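Side-chain contact in lipolytic enzyme, G-D-S-L family (Bacteroides thetaiotaomicron, PDB 7BR2), which metabolizes the drug diltiazem in the gut as a serine esterase of the SGNH (GDSL) hydrolase family: residues 370-375 against 405-410. Residues are numbered along the deposited sequence; the frame is centred on the assembly and turned at random.
Sequences AWCQFG and KGRRDL
Cys372 and Arg407 make the close part of this contact: the thiol sulfur SG lies 3.7 Å from CB at the root of the arginine side chain. Both residues direct their CB atoms at the opposite segment, and their CA atoms, 7.5 Å apart, mark the nearest backbone approach. With SG beside its own backbone N and opposite the carbonyl carbon (chi1 -71°), the sulfur leans out from the helix toward the arginine. Tyr411 also packs on Cys372, and the cysteine is buried, so this side is the tighter one. Only van der Waals contact joins the two segments, and together they bury just 121 Å².

Toward Trp371 the fit slackens. The bend at chi2 (111°) swings Arg407 CD toward the indole, which it approaches obliquely, coming no closer than 4.3 Å, to CE3. The other neighbours of the ring include Gly375 of its own helix, whose CA sits 3.9 Å above one face, displaced toward the rim, and Trp403, which meets it edge-to-face. The contact joins helical elements of the fold: the long helix 344-377 is packed here against the junction of two short helices, 402-406 and 408-414, with Arg407 at the N-cap position of the second.

Arg407 and Trp371 are both partly exposed, so this is the solvent side of the contact; the polar end of the arginine finds its partners beyond both segments. NE forms a salt bridge with OE1 of Glu368, one turn before Cys372 on the long helix, while Trp403 offers a cation-pi partner.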
loop_
_atom_site.group_PDB
_atom_site.type_symbol
_atom_site.label_atom_id
_atom_site.label_comp_id
_atom_site.label_asym_id
_atom_site.label_seq_id
_atom_site.Cartn_x
_atom_site.Cartn_y
_atom_site.Cartn_z
ATOM N N ALA A 370 -5.380 0.388 -19.873
ATOM C CA ALA A 370 -5.868 -0.982 -19.717
ATOM C C ALA A 370 -7.392 -1.038 -19.674
ATOM O O ALA A 370 -7.995 -1.990 -20.184
ATOM C CB ALA A 370 -5.273 -1.626 -18.459
ATOM N N TRP A 371 -8.038 -0.064 -19.020
ATOM C CA TRP A 371 -9.495 -0.045 -19.096
ATOM C C TRP A 371 -9.946 0.113 -20.542
ATOM O O TRP A 371 -10.863 -0.578 -20.997
ATOM C CB TRP A 371 -10.129 1.061 -18.253
ATOM C CG TRP A 371 -11.635 0.943 -18.386
ATOM C CD1 TRP A 371 -12.469 0.186 -17.610
ATOM C CD2 TRP A 371 -12.469 1.522 -19.409
ATOM N NE1 TRP A 371 -13.755 0.282 -18.063
ATOM C CE2 TRP A 371 -13.786 1.089 -19.167
ATOM C CE3 TRP A 371 -12.229 2.368 -20.498
ATOM C CZ2 TRP A 371 -14.859 1.473 -19.972
ATOM C CZ3 TRP A 371 -13.300 2.745 -21.299
ATOM C CH2 TRP A 371 -14.594 2.298 -21.030
ATOM N N CYS A 372 -9.320 1.023 -21.291
ATOM C CA CYS A 372 -9.717 1.143 -22.693
ATOM C C CYS A 372 -9.624 -0.205 -23.394
ATOM O O CYS A 372 -10.539 -0.608 -24.130
ATOM C CB CYS A 372 -8.861 2.198 -23.405
ATOM S SG CYS A 372 -9.285 3.873 -22.858
ATOM N N GLN A 373 -8.583 -0.966 -23.076
ATOM C CA GLN A 373 -8.355 -2.200 -23.819
ATOM C C GLN A 373 -9.339 -3.291 -23.416
ATOM O O GLN A 373 -9.961 -3.914 -24.281
ATOM C CB GLN A 373 -6.907 -2.677 -23.646
ATOM C CG GLN A 373 -5.899 -1.881 -24.495
ATOM C CD GLN A 373 -6.155 -1.974 -26.009
ATOM O OE1 GLN A 373 -6.973 -2.769 -26.461
ATOM N NE2 GLN A 373 -5.430 -1.169 -26.792
ATOM N N PHE A 374 -9.473 -3.563 -22.115
ATOM C CA PHE A 374 -10.297 -4.692 -21.690
ATOM C C PHE A 374 -11.744 -4.310 -21.376
ATOM O O PHE A 374 -12.646 -5.147 -21.523
ATOM C CB PHE A 374 -9.648 -5.375 -20.484
ATOM C CG PHE A 374 -8.296 -5.923 -20.789
ATOM C CD1 PHE A 374 -8.154 -7.149 -21.408
ATOM C CD2 PHE A 374 -7.152 -5.193 -20.486
ATOM C CE1 PHE A 374 -6.887 -7.641 -21.710
ATOM C CE2 PHE A 374 -5.890 -5.677 -20.779
ATOM C CZ PHE A 374 -5.756 -6.901 -21.397
ATOM N N GLY A 375 -11.998 -3.070 -20.978
ATOM C CA GLY A 375 -13.346 -2.619 -20.729
ATOM C C GLY A 375 -14.088 -2.124 -21.954
ATOM O O GLY A 375 -15.296 -1.896 -21.865
ATOM N N LYS A 405 -15.630 8.190 -23.691
ATOM C CA LYS A 405 -15.376 9.540 -24.177
ATOM C C LYS A 405 -14.423 10.276 -23.250
ATOM O O LYS A 405 -13.599 11.069 -23.709
ATOM C CB LYS A 405 -16.676 10.338 -24.290
ATOM C CG LYS A 405 -16.490 11.682 -24.998
ATOM C CD LYS A 405 -17.770 12.494 -25.082
ATOM C CE LYS A 405 -17.676 13.472 -26.235
ATOM N NZ LYS A 405 -18.819 14.418 -26.281
ATOM N N GLY A 406 -14.527 10.038 -21.943
ATOM C CA GLY A 406 -13.592 10.669 -21.030
ATOM C C GLY A 406 -12.156 10.224 -21.217
ATOM O O GLY A 406 -11.235 10.972 -20.880
ATOM N N ARG A 407 -11.940 9.046 -21.785
ATOM C CA ARG A 407 -10.597 8.528 -21.986
ATOM C C ARG A 407 -10.104 8.597 -23.423
ATOM O O ARG A 407 -9.029 8.061 -23.704
ATOM C CB ARG A 407 -10.482 7.099 -21.452
ATOM C CG ARG A 407 -10.455 7.039 -19.935
ATOM C CD ARG A 407 -11.668 6.439 -19.293
ATOM N NE ARG A 407 -11.608 6.693 -17.860
ATOM C CZ ARG A 407 -12.061 7.803 -17.285
ATOM N NH1 ARG A 407 -12.619 8.748 -18.020
ATOM N NH2 ARG A 407 -11.963 7.965 -15.974
ATOM N N ARG A 408 -10.851 9.212 -24.346
ATOM C CA ARG A 408 -10.420 9.217 -25.741
ATOM C C ARG A 408 -9.094 9.957 -25.929
ATOM O O ARG A 408 -8.268 9.552 -26.753
ATOM C CB ARG A 408 -11.483 9.816 -26.660
ATOM C CG ARG A 408 -10.981 9.873 -28.107
ATOM C CD ARG A 408 -12.077 10.096 -29.135
ATOM N NE ARG A 408 -12.969 11.180 -28.756
ATOM C CZ ARG A 408 -13.956 11.622 -29.529
ATOM N NH1 ARG A 408 -14.161 11.059 -30.717
ATOM N NH2 ARG A 408 -14.732 12.623 -29.120
ATOM N N ASP A 409 -8.902 11.085 -25.250
ATOM C CA ASP A 409 -7.638 11.806 -25.387
ATOM C C ASP A 409 -6.466 10.947 -24.888
ATOM O O ASP A 409 -5.447 10.751 -25.589
ATOM C CB ASP A 409 -7.733 13.132 -24.623
ATOM C CG ASP A 409 -6.495 13.990 -24.788
ATOM O OD1 ASP A 409 -6.037 14.136 -25.936
ATOM O OD2 ASP A 409 -5.983 14.524 -23.780
ATOM N N LEU A 410 -6.624 10.386 -23.686
ATOM C CA LEU A 410 -5.609 9.504 -23.148
ATOM C C LEU A 410 -5.370 8.331 -24.086
ATOM O O LEU A 410 -4.222 7.954 -24.317
ATOM C CB LEU A 410 -6.006 9.019 -21.749
ATOM C CG LEU A 410 -4.996 8.096 -21.035
ATOM C CD1 LEU A 410 -4.933 8.420 -19.536
ATOM C CD2 LEU A 410 -5.290 6.601 -21.257
#